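Local coordinates for putative NADH-depentdent flavin oxidoreductase (Cupriavidus metallidurans, PDB 5OCS), which probably reduces activated carbon–carbon double bonds as an FMN-dependent Old Yellow Enzyme, with NADPH as the likely electron donor, at residues L302-E307 with A324-Y329. Residues are numbered along the deposited sequence; the frame is centred on the assembly and turned at random.
Sequences LITEAE and ARAMLY
The methyl of A326 meets the backbone of I303 and T304, its CB lying 3.7 Å from I303 O and 4.1 Å from T304 CA. Alanine suits this buried place: its CB points at the loop, and T304 CA comes within 5.5 Å of A326 CA. A water bridges the two backbones, donating to I303 O at 2.8 Å and accepting from A326 N at 3.0 Å; it thus takes up the A326 amide N-H. The two segments follow strands 297-300 and 320-323, the last two of the eight-stranded TIM barrel, and L302, A324 and R325 are residues that bind FMN in this protein, though none is bound to this chain here. Threonine is apt at the loop's edge because it branches at CB. With chi1 of T304 at 66°, its two branches straddle the backbone N. On one side T304 CG2, anti to the carbonyl carbon, turns to A326 CB at 4.4 Å, a loose apolar approach. On the other, T304 OG1 reaches E305 OE2 at 2.6 Å, on the carboxylate's anti lone pair. E305, at the N-cap of helix 306-314, sends OE1 into a salt bridge with K340, while Q308 OE1 accepts from the backbone N of both T304 and E305.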
loop_
_atom_site.group_PDB
_atom_site.type_symbol
_atom_site.label_atom_id
_atom_site.label_comp_id
_atom_site.label_asym_id
_atom_site.label_seq_id
_atom_site.Cartn_x
_atom_site.Cartn_y
_atom_site.Cartn_z
ATOM N N LEU D 302 7.315 -11.241 -17.302
ATOM C CA LEU D 302 6.356 -12.096 -16.583
ATOM C C LEU D 302 7.139 -12.942 -15.610
ATOM O O LEU D 302 7.257 -14.143 -15.774
ATOM C CB LEU D 302 5.537 -12.954 -17.569
ATOM C CG LEU D 302 4.742 -12.160 -18.597
ATOM C CD1 LEU D 302 4.026 -13.172 -19.503
ATOM C CD2 LEU D 302 3.748 -11.171 -18.012
ATOM N N ILE D 303 7.701 -12.275 -14.599
ATOM C CA ILE D 303 8.626 -12.844 -13.656
ATOM C C ILE D 303 8.221 -12.514 -12.243
ATOM O O ILE D 303 7.429 -11.598 -12.019
ATOM C CB ILE D 303 10.070 -12.362 -13.940
ATOM C CG1 ILE D 303 10.189 -10.833 -13.797
ATOM C CG2 ILE D 303 10.490 -12.778 -15.343
ATOM C CD1 ILE D 303 10.447 -10.361 -12.380
ATOM N N THR D 304 8.752 -13.270 -11.285
ATOM C CA THR D 304 8.488 -13.003 -9.863
ATOM C C THR D 304 9.765 -12.828 -9.045
ATOM O O THR D 304 9.704 -12.284 -7.958
ATOM C CB THR D 304 7.649 -14.130 -9.206
ATOM O OG1 THR D 304 8.432 -15.342 -9.196
ATOM C CG2 THR D 304 6.318 -14.347 -9.983
ATOM N N GLU D 305 10.908 -13.297 -9.539
ATOM C CA GLU D 305 12.151 -13.305 -8.724
ATOM C C GLU D 305 13.143 -12.242 -9.145
ATOM O O GLU D 305 13.337 -11.982 -10.326
ATOM C CB GLU D 305 12.829 -14.678 -8.805
ATOM C CG GLU D 305 11.936 -15.859 -8.458
ATOM C CD GLU D 305 11.201 -15.693 -7.135
ATOM O OE1 GLU D 305 11.854 -15.535 -6.055
ATOM O OE2 GLU D 305 9.948 -15.684 -7.162
ATOM N N ALA D 306 13.839 -11.661 -8.155
ATOM C CA ALA D 306 14.857 -10.668 -8.403
ATOM C C ALA D 306 15.897 -11.154 -9.401
ATOM O O ALA D 306 16.289 -10.400 -10.291
ATOM C CB ALA D 306 15.554 -10.265 -7.120
ATOM N N GLU D 307 16.295 -12.418 -9.231
ATOM C CA GLU D 307 17.337 -13.018 -10.048
ATOM C C GLU D 307 16.904 -13.098 -11.505
ATOM O O GLU D 307 17.735 -12.935 -12.394
ATOM C CB GLU D 307 17.730 -14.399 -9.500
ATOM C CG GLU D 307 18.255 -14.367 -8.061
ATOM C CD GLU D 307 17.189 -14.285 -6.945
ATOM O OE1 GLU D 307 15.936 -14.267 -7.189
ATOM O OE2 GLU D 307 17.623 -14.208 -5.761
ATOM N N ALA D 324 4.242 -6.555 -13.476
ATOM C CA ALA D 324 2.816 -6.358 -13.251
ATOM C C ALA D 324 2.367 -7.184 -12.024
ATOM O O ALA D 324 2.340 -6.637 -10.925
ATOM C CB ALA D 324 2.047 -6.641 -14.524
ATOM N N ARG D 325 1.957 -8.447 -12.220
ATOM C CA ARG D 325 1.332 -9.221 -11.193
ATOM C C ARG D 325 2.165 -9.341 -9.930
ATOM O O ARG D 325 1.597 -9.258 -8.859
ATOM C CB ARG D 325 0.931 -10.608 -11.713
ATOM C CG ARG D 325 -0.271 -10.499 -12.624
ATOM C CD ARG D 325 -0.841 -11.865 -12.950
ATOM N NE ARG D 325 -2.034 -11.743 -13.787
ATOM C CZ ARG D 325 -2.813 -12.759 -14.150
ATOM N NH1 ARG D 325 -2.535 -14.003 -13.769
ATOM N NH2 ARG D 325 -3.891 -12.519 -14.897
ATOM N N ALA D 326 3.480 -9.509 -10.046
ATOM C CA ALA D 326 4.296 -9.639 -8.834
ATOM C C ALA D 326 4.257 -8.375 -7.981
ATOM O O ALA D 326 4.472 -8.480 -6.781
ATOM C CB ALA D 326 5.742 -10.029 -9.128
ATOM N N MET D 327 4.058 -7.215 -8.612
ATOM C CA MET D 327 3.908 -5.955 -7.878
ATOM C C MET D 327 2.600 -5.930 -7.110
ATOM O O MET D 327 2.563 -5.296 -6.051
ATOM C CB MET D 327 3.954 -4.736 -8.804
ATOM C CG MET D 327 5.300 -4.363 -9.376
ATOM S SD MET D 327 6.527 -3.861 -8.132
ATOM C CE MET D 327 5.620 -2.888 -6.947
ATOM N N LEU D 328 1.527 -6.571 -7.616
ATOM C CA LEU D 328 0.237 -6.587 -6.915
ATOM C C LEU D 328 0.314 -7.530 -5.715
ATOM O O LEU D 328 -0.176 -7.224 -4.624
ATOM C CB LEU D 328 -0.897 -7.004 -7.824
ATOM C CG LEU D 328 -1.125 -6.167 -9.079
ATOM C CD1 LEU D 328 -2.190 -6.799 -9.945
ATOM C CD2 LEU D 328 -1.376 -4.686 -8.762
ATOM N N TYR D 329 0.979 -8.655 -5.912
ATOM C CA TYR D 329 1.099 -9.702 -4.887
ATOM C C TYR D 329 2.196 -9.364 -3.900
ATOM O O TYR D 329 2.263 -9.961 -2.797
ATOM C CB TYR D 329 1.416 -11.030 -5.593
ATOM C CG TYR D 329 1.222 -12.265 -4.760
ATOM C CD1 TYR D 329 -0.039 -12.621 -4.296
ATOM C CD2 TYR D 329 2.299 -13.135 -4.450
ATOM C CE1 TYR D 329 -0.231 -13.742 -3.521
ATOM C CE2 TYR D 329 2.099 -14.284 -3.695
ATOM C CZ TYR D 329 0.808 -14.585 -3.250
ATOM O OH TYR D 329 0.512 -15.680 -2.469
HETATM O O HOH W 1 4.862 -10.618 -12.480
#